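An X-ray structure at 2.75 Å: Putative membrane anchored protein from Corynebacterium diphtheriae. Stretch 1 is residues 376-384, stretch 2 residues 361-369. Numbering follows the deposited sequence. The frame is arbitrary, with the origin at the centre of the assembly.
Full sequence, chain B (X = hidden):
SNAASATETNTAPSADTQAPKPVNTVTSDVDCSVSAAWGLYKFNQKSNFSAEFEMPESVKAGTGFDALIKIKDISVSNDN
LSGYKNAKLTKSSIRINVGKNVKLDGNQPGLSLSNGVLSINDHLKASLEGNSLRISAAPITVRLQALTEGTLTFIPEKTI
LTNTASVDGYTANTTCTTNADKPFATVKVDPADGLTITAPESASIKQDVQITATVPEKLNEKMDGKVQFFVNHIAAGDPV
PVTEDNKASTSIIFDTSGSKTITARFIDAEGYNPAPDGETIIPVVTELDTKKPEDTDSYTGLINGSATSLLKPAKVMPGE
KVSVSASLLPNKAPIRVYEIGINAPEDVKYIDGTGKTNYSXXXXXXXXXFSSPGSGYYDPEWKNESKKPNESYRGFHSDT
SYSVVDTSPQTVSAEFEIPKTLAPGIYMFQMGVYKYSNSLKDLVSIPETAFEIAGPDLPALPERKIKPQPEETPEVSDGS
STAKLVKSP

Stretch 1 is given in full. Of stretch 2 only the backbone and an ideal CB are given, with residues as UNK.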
ATOM      1  N   GLY B 376      43.826 -30.601  20.815  1.00 17.59           N
ATOM      2  CA  GLY B 376      42.932 -30.641  19.703  1.00 16.73           C
ATOM      3  C   GLY B 376      41.638 -29.899  19.907  1.00 16.57           C
ATOM      4  O   GLY B 376      40.763 -30.037  19.084  1.00 17.92           O
ATOM      5  N   TYR B 377      41.486 -29.116  20.973  1.00 15.33           N
ATOM      6  CA  TYR B 377      40.421 -28.113  20.994  1.00 14.38           C
ATOM      7  C   TYR B 377      41.080 -26.790  20.750  1.00 14.26           C
ATOM      8  O   TYR B 377      42.095 -26.490  21.376  1.00 14.29           O
ATOM      9  CB  TYR B 377      39.663 -28.077  22.324  1.00 13.95           C
ATOM     10  CG  TYR B 377      38.766 -29.273  22.524  1.00 14.03           C
ATOM     11  CD1 TYR B 377      39.273 -30.439  23.087  1.00 15.38           C
ATOM     12  CD2 TYR B 377      37.429 -29.262  22.148  1.00 12.59           C
ATOM     13  CE1 TYR B 377      38.503 -31.558  23.275  1.00 13.50           C
ATOM     14  CE2 TYR B 377      36.630 -30.410  22.345  1.00 14.17           C
ATOM     15  CZ  TYR B 377      37.193 -31.550  22.916  1.00 14.17           C
ATOM     16  OH  TYR B 377      36.498 -32.714  23.156  1.00 14.14           O
ATOM     17  N   TYR B 378      40.524 -25.994  19.844  1.00 13.93           N
ATOM     18  CA  TYR B 378      41.177 -24.740  19.460  1.00 13.89           C
ATOM     19  C   TYR B 378      40.636 -23.521  20.197  1.00 14.55           C
ATOM     20  O   TYR B 378      39.448 -23.257  20.170  1.00 14.15           O
ATOM     21  CB  TYR B 378      41.077 -24.482  17.946  1.00 13.84           C
ATOM     22  CG  TYR B 378      41.615 -25.557  17.015  1.00 11.41           C
ATOM     23  CD1 TYR B 378      42.718 -26.334  17.357  1.00  7.05           C
ATOM     24  CD2 TYR B 378      41.030 -25.759  15.765  1.00 10.58           C
ATOM     25  CE1 TYR B 378      43.196 -27.288  16.511  1.00  5.84           C
ATOM     26  CE2 TYR B 378      41.526 -26.724  14.883  1.00  8.03           C
ATOM     27  CZ  TYR B 378      42.596 -27.478  15.276  1.00  7.31           C
ATOM     28  OH  TYR B 378      43.070 -28.441  14.431  1.00  8.37           O
ATOM     29  N   ASP B 379      41.543 -22.765  20.804  1.00 15.65           N
ATOM     30  CA  ASP B 379      41.231 -21.556  21.562  1.00 17.19           C
ATOM     31  C   ASP B 379      40.819 -20.444  20.590  1.00 17.59           C
ATOM     32  O   ASP B 379      41.632 -20.035  19.740  1.00 18.61           O
ATOM     33  CB  ASP B 379      42.507 -21.148  22.334  1.00 17.78           C
ATOM     34  CG  ASP B 379      42.279 -20.067  23.384  1.00 20.01           C
ATOM     35  OD1 ASP B 379      41.290 -19.310  23.302  1.00 22.57           O
ATOM     36  OD2 ASP B 379      43.123 -19.970  24.305  1.00 23.25           O
ATOM     37  N   PRO B 380      39.572 -19.940  20.693  1.00 17.34           N
ATOM     38  CA  PRO B 380      39.120 -18.878  19.813  1.00 17.17           C
ATOM     39  C   PRO B 380      39.760 -17.551  20.159  1.00 17.47           C
ATOM     40  O   PRO B 380      39.685 -16.611  19.385  1.00 17.39           O
ATOM     41  CB  PRO B 380      37.637 -18.803  20.107  1.00 16.99           C
ATOM     42  CG  PRO B 380      37.536 -19.200  21.482  1.00 17.66           C
ATOM     43  CD  PRO B 380      38.507 -20.334  21.618  1.00 17.85           C
ATOM     44  N   GLU B 381      40.375 -17.472  21.324  1.00 18.14           N
ATOM     45  CA  GLU B 381      41.125 -16.284  21.711  1.00 19.12           C
ATOM     46  C   GLU B 381      40.344 -14.993  21.486  1.00 19.10           C
ATOM     47  O   GLU B 381      40.810 -14.076  20.772  1.00 19.60           O
ATOM     48  CB  GLU B 381      42.469 -16.240  21.008  1.00 18.96           C
ATOM     49  CG  GLU B 381      43.462 -17.198  21.616  1.00 21.79           C
ATOM     50  CD  GLU B 381      44.759 -17.276  20.833  1.00 24.98           C
ATOM     51  OE1 GLU B 381      44.817 -16.770  19.689  1.00 25.79           O
ATOM     52  OE2 GLU B 381      45.722 -17.864  21.366  1.00 26.92           O
ATOM     53  N   TRP B 382      39.169 -14.950  22.121  1.00 18.47           N
ATOM     54  CA  TRP B 382      38.239 -13.837  22.048  1.00 18.19           C
ATOM     55  C   TRP B 382      38.817 -12.613  22.690  1.00 19.54           C
ATOM     56  O   TRP B 382      38.396 -11.519  22.372  1.00 20.29           O
ATOM     57  CB  TRP B 382      36.944 -14.159  22.787  1.00 17.68           C
ATOM     58  CG  TRP B 382      36.046 -15.184  22.151  1.00 13.83           C
ATOM     59  CD1 TRP B 382      35.812 -16.443  22.596  1.00 12.75           C
ATOM     60  CD2 TRP B 382      35.273 -15.026  20.965  1.00 10.80           C
ATOM     61  NE1 TRP B 382      34.944 -17.089  21.768  1.00 13.09           N
ATOM     62  CE2 TRP B 382      34.587 -16.236  20.757  1.00 12.17           C
ATOM     63  CE3 TRP B 382      35.094 -13.975  20.051  1.00  9.96           C
ATOM     64  CZ2 TRP B 382      33.710 -16.430  19.673  1.00 11.62           C
ATOM     65  CZ3 TRP B 382      34.233 -14.157  18.985  1.00 10.40           C
ATOM     66  CH2 TRP B 382      33.546 -15.381  18.802  1.00 11.14           C
ATOM     67  N   LYS B 383      39.773 -12.792  23.598  1.00 20.81           N
ATOM     68  CA  LYS B 383      40.332 -11.690  24.358  1.00 21.68           C
ATOM     69  C   LYS B 383      41.148 -10.792  23.456  1.00 22.03           C
ATOM     70  O   LYS B 383      41.602  -9.724  23.877  1.00 23.13           O
ATOM     71  CB  LYS B 383      41.198 -12.213  25.513  1.00 22.24           C
ATOM     72  CG  LYS B 383      42.619 -12.623  25.099  1.00 23.90           C
ATOM     73  CD  LYS B 383      43.183 -13.789  25.882  1.00 26.53           C
ATOM     74  CE  LYS B 383      44.533 -14.208  25.296  1.00 29.03           C
ATOM     75  NZ  LYS B 383      45.184 -15.357  26.019  1.00 30.66           N
ATOM     76  N   ASN B 384      41.370 -11.215  22.223  1.00 22.19           N
ATOM     77  CA  ASN B 384      42.153 -10.383  21.303  1.00 22.61           C
ATOM     78  C   ASN B 384      41.294  -9.849  20.189  1.00 23.04           C
ATOM     79  O   ASN B 384      41.813  -9.184  19.281  1.00 23.13           O
ATOM     80  CB  ASN B 384      43.331 -11.138  20.670  1.00 22.17           C
ATOM     81  CG  ASN B 384      44.273 -11.725  21.682  1.00 21.22           C
ATOM     82  OD1 ASN B 384      44.538 -11.155  22.750  1.00 20.14           O
ATOM     83  ND2 ASN B 384      44.812 -12.881  21.338  1.00 20.73           N
ATOM     84  N   UNK B 361      29.169 -32.271  22.761  1.00 11.91           N
ATOM     85  CA  UNK B 361      30.067 -31.127  22.682  1.00 12.32           C
ATOM     86  C   UNK B 361      30.572 -30.800  24.039  1.00 12.01           C
ATOM     87  O   UNK B 361      29.994 -31.234  25.035  1.00 12.55           O
ATOM     88  CB  UNK B 361      29.378 -29.909  22.063  1.00 12.32           C
ATOM     89  N   UNK B 362      31.675 -30.080  24.072  1.00 11.81           N
ATOM     90  CA  UNK B 362      32.244 -29.691  25.326  1.00 12.46           C
ATOM     91  C   UNK B 362      32.097 -28.200  25.493  1.00 12.65           C
ATOM     92  O   UNK B 362      32.241 -27.455  24.540  1.00 13.37           O
ATOM     93  CB  UNK B 362      33.710 -30.117  25.421  1.00 12.46           C
ATOM     94  N   UNK B 363      31.699 -27.768  26.675  1.00 12.84           N
ATOM     95  CA  UNK B 363      31.529 -26.351  26.903  1.00 13.73           C
ATOM     96  C   UNK B 363      32.864 -25.775  27.251  1.00 13.77           C
ATOM     97  O   UNK B 363      33.249 -25.795  28.407  1.00 14.91           O
ATOM     98  CB  UNK B 363      30.502 -26.070  28.002  1.00 13.73           C
ATOM     99  N   UNK B 364      33.549 -25.221  26.272  1.00 13.85           N
ATOM    100  CA  UNK B 364      34.901 -24.746  26.478  1.00 14.08           C
ATOM    101  C   UNK B 364      34.978 -23.287  26.896  1.00 14.21           C
ATOM    102  O   UNK B 364      35.845 -22.928  27.674  1.00 14.39           O
ATOM    103  CB  UNK B 364      35.714 -24.952  25.198  1.00 14.08           C
ATOM    104  N   UNK B 365      34.115 -22.443  26.343  1.00 14.46           N
ATOM    105  CA  UNK B 365      34.189 -21.013  26.618  1.00 15.18           C
ATOM    106  C   UNK B 365      33.022 -20.453  27.463  1.00 15.67           C
ATOM    107  O   UNK B 365      31.820 -20.673  27.150  1.00 16.63           O
ATOM    108  CB  UNK B 365      34.249 -20.261  25.287  1.00 15.18           C
ATOM    109  N   UNK B 366      33.382 -19.745  28.531  1.00 14.51           N
ATOM    110  CA  UNK B 366      32.411 -19.110  29.368  1.00 14.16           C
ATOM    111  C   UNK B 366      32.792 -17.643  29.355  1.00 14.80           C
ATOM    112  O   UNK B 366      33.931 -17.296  29.677  1.00 15.31           O
ATOM    113  CB  UNK B 366      32.375 -19.703  30.778  1.00 14.16           C
ATOM    114  N   UNK B 367      31.847 -16.780  28.997  1.00 14.64           N
ATOM    115  CA  UNK B 367      32.163 -15.384  28.789  1.00 14.39           C
ATOM    116  C   UNK B 367      33.104 -15.323  27.611  1.00 14.77           C
ATOM    117  O   UNK B 367      32.787 -15.788  26.527  1.00 15.93           O
ATOM    118  CB  UNK B 367      32.772 -14.740  30.036  1.00 14.39           C
ATOM    119  N   UNK B 368      34.282 -14.769  27.797  1.00 14.96           N
ATOM    120  CA  UNK B 368      35.220 -14.719  26.680  1.00 14.72           C
ATOM    121  C   UNK B 368      36.455 -15.519  27.031  1.00 15.32           C
ATOM    122  O   UNK B 368      37.463 -15.454  26.339  1.00 16.40           O
ATOM    123  CB  UNK B 368      35.592 -13.276  26.332  1.00 14.72           C
ATOM    124  N   UNK B 369      36.343 -16.279  28.110  1.00 15.35           N
ATOM    125  CA  UNK B 369      37.418 -17.055  28.666  1.00 15.44           C
ATOM    126  C   UNK B 369      37.295 -18.510  28.257  1.00 15.86           C
ATOM    127  O   UNK B 369      36.255 -19.139  28.509  1.00 16.55           O
ATOM    128  CB  UNK B 369      37.439 -16.924  30.190  1.00 15.44           C
TER

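Position 361 lies in a strand that runs to 366. Its CA-to-CB bond points sideways to stretch 1, and no atom of stretch 1 lies within 5.5 Å of the ideal CB. Almost any strand-tolerant side chain would do. The residue is Ser-361. Its OG is hydrogen-bonded to a residue just beyond one of the stretches.

Position 362 points toward stretch 1. The ideal CB lies 4.3 Å from Tyr-377 CE2, and the phenol OH is further out on the same side. No charge is offered here. A long side chain with an aliphatic stem could run beside the ring, and so could a medium-sized apolar one. The residue is Lys-362. Its stem leads out past the phenol, and CD comes within 3.0 Å of Tyr-377 OH. That is tight for a carbon and an oxygen, and it is not a hydrogen bond. The approach to the ring is oblique. The chain then continues past the hydroxyl, so the amine is free of stretch 1.

Position 363 is out of reach of stretch 1. Stretch 1 sets no limit on it, and a branched or apolar residue would suit the extended backbone. The residue is Leu-363, on the surface and touching a crystal neighbour.

Position 364 points toward stretch 1, but nothing of stretch 1 comes within 5.5 Å of the ideal CB. The phi/psi of -91/-38° departs from usual strand values. Stretch 1 leaves room for a small or a medium side chain. The residue is Ala-364. Its methyl stops 5.6 Å from Tyr-377 CD2, as measured from Ala-364 CB, and makes no contact with stretch 1.

Position 365 also points toward stretch 1. The ideal CB is 4.8 Å from Trp-382 NE1 and 5.1 Å from Pro-380 CG. An indole and a proline ring favour a compact, branched side chain, so valine, threonine or isoleucine would be reasonable. The residue is Thr-365, with chi1 in the m well. Its CG2 packs obliquely on the indole, 4.1 Å from Trp-382 CD1. Its OG1 lies 4.1 Å from Pro-380 CG and is hydrogen-bonded elsewhere in the structure.

Position 366 is out of reach and starts a type II' turn that ends at 369. Many residues would fit. It is Thr-366, whose N donates a hydrogen bond to the O of 369 at 2.9 Å and whose O accepts one from the N of 369 at 3.1 Å.

Position 367 has phi/psi of 65/-122°. The positive phi by itself favours glycine, and the residue is Gly-367.

Position 368 sits beside Trp-382, with CA-to-CB sideways. The ideal CB is 3.9 Å from Trp-382 CB and 5.0 Å from Lys-383 N. Small residues, or polar ones common in turns, would suit. The residue is Ser-368. Its CB lies 4.0 Å from Trp-382 CB, while its backbone O approaches the same Trp-382 CB at 3.8 Å and lies at the indole edge.

Position 369 points away, so stretch 1 leaves the choice open. The residue is Val-369, exposed, with chi1 in the t well.

Stretch 2 (361-369) SKLATTGSV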
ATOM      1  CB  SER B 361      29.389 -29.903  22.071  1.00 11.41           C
ATOM      2  OG  SER B 361      28.161 -29.697  22.687  1.00 11.59           O
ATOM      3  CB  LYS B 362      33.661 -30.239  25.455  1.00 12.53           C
ATOM      4  CG  LYS B 362      33.628 -31.723  26.001  1.00 13.26           C
ATOM      5  CD  LYS B 362      34.901 -32.528  25.738  1.00 18.05           C
ATOM      6  CE  LYS B 362      35.105 -33.699  26.739  1.00 21.85           C
ATOM      7  NZ  LYS B 362      34.059 -34.775  26.622  1.00 23.73           N
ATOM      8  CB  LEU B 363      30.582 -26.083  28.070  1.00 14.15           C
ATOM      9  CG  LEU B 363      29.994 -24.676  28.192  1.00 15.75           C
ATOM     10  CD1 LEU B 363      28.840 -24.762  29.166  1.00 18.05           C
ATOM     11  CD2 LEU B 363      31.002 -23.595  28.604  1.00 15.90           C
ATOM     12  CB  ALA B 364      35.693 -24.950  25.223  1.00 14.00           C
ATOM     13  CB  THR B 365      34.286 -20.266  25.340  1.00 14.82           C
ATOM     14  OG1 THR B 365      35.518 -20.625  24.744  1.00 16.58           O
ATOM     15  CG2 THR B 365      34.320 -18.788  25.595  1.00 15.92           C
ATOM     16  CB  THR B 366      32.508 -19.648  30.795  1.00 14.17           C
ATOM     17  OG1 THR B 366      32.402 -21.085  30.779  1.00 13.74           O
ATOM     18  CG2 THR B 366      31.434 -19.022  31.672  1.00 11.87           C
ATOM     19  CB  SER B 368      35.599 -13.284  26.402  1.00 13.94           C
ATOM     20  OG  SER B 368      36.231 -12.783  27.534  1.00 11.06           O
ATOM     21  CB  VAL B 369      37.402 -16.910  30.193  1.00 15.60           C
ATOM     22  CG1 VAL B 369      38.438 -17.850  30.888  1.00 13.12           C
ATOM     23  CG2 VAL B 369      37.632 -15.431  30.540  1.00 15.09           C
TER
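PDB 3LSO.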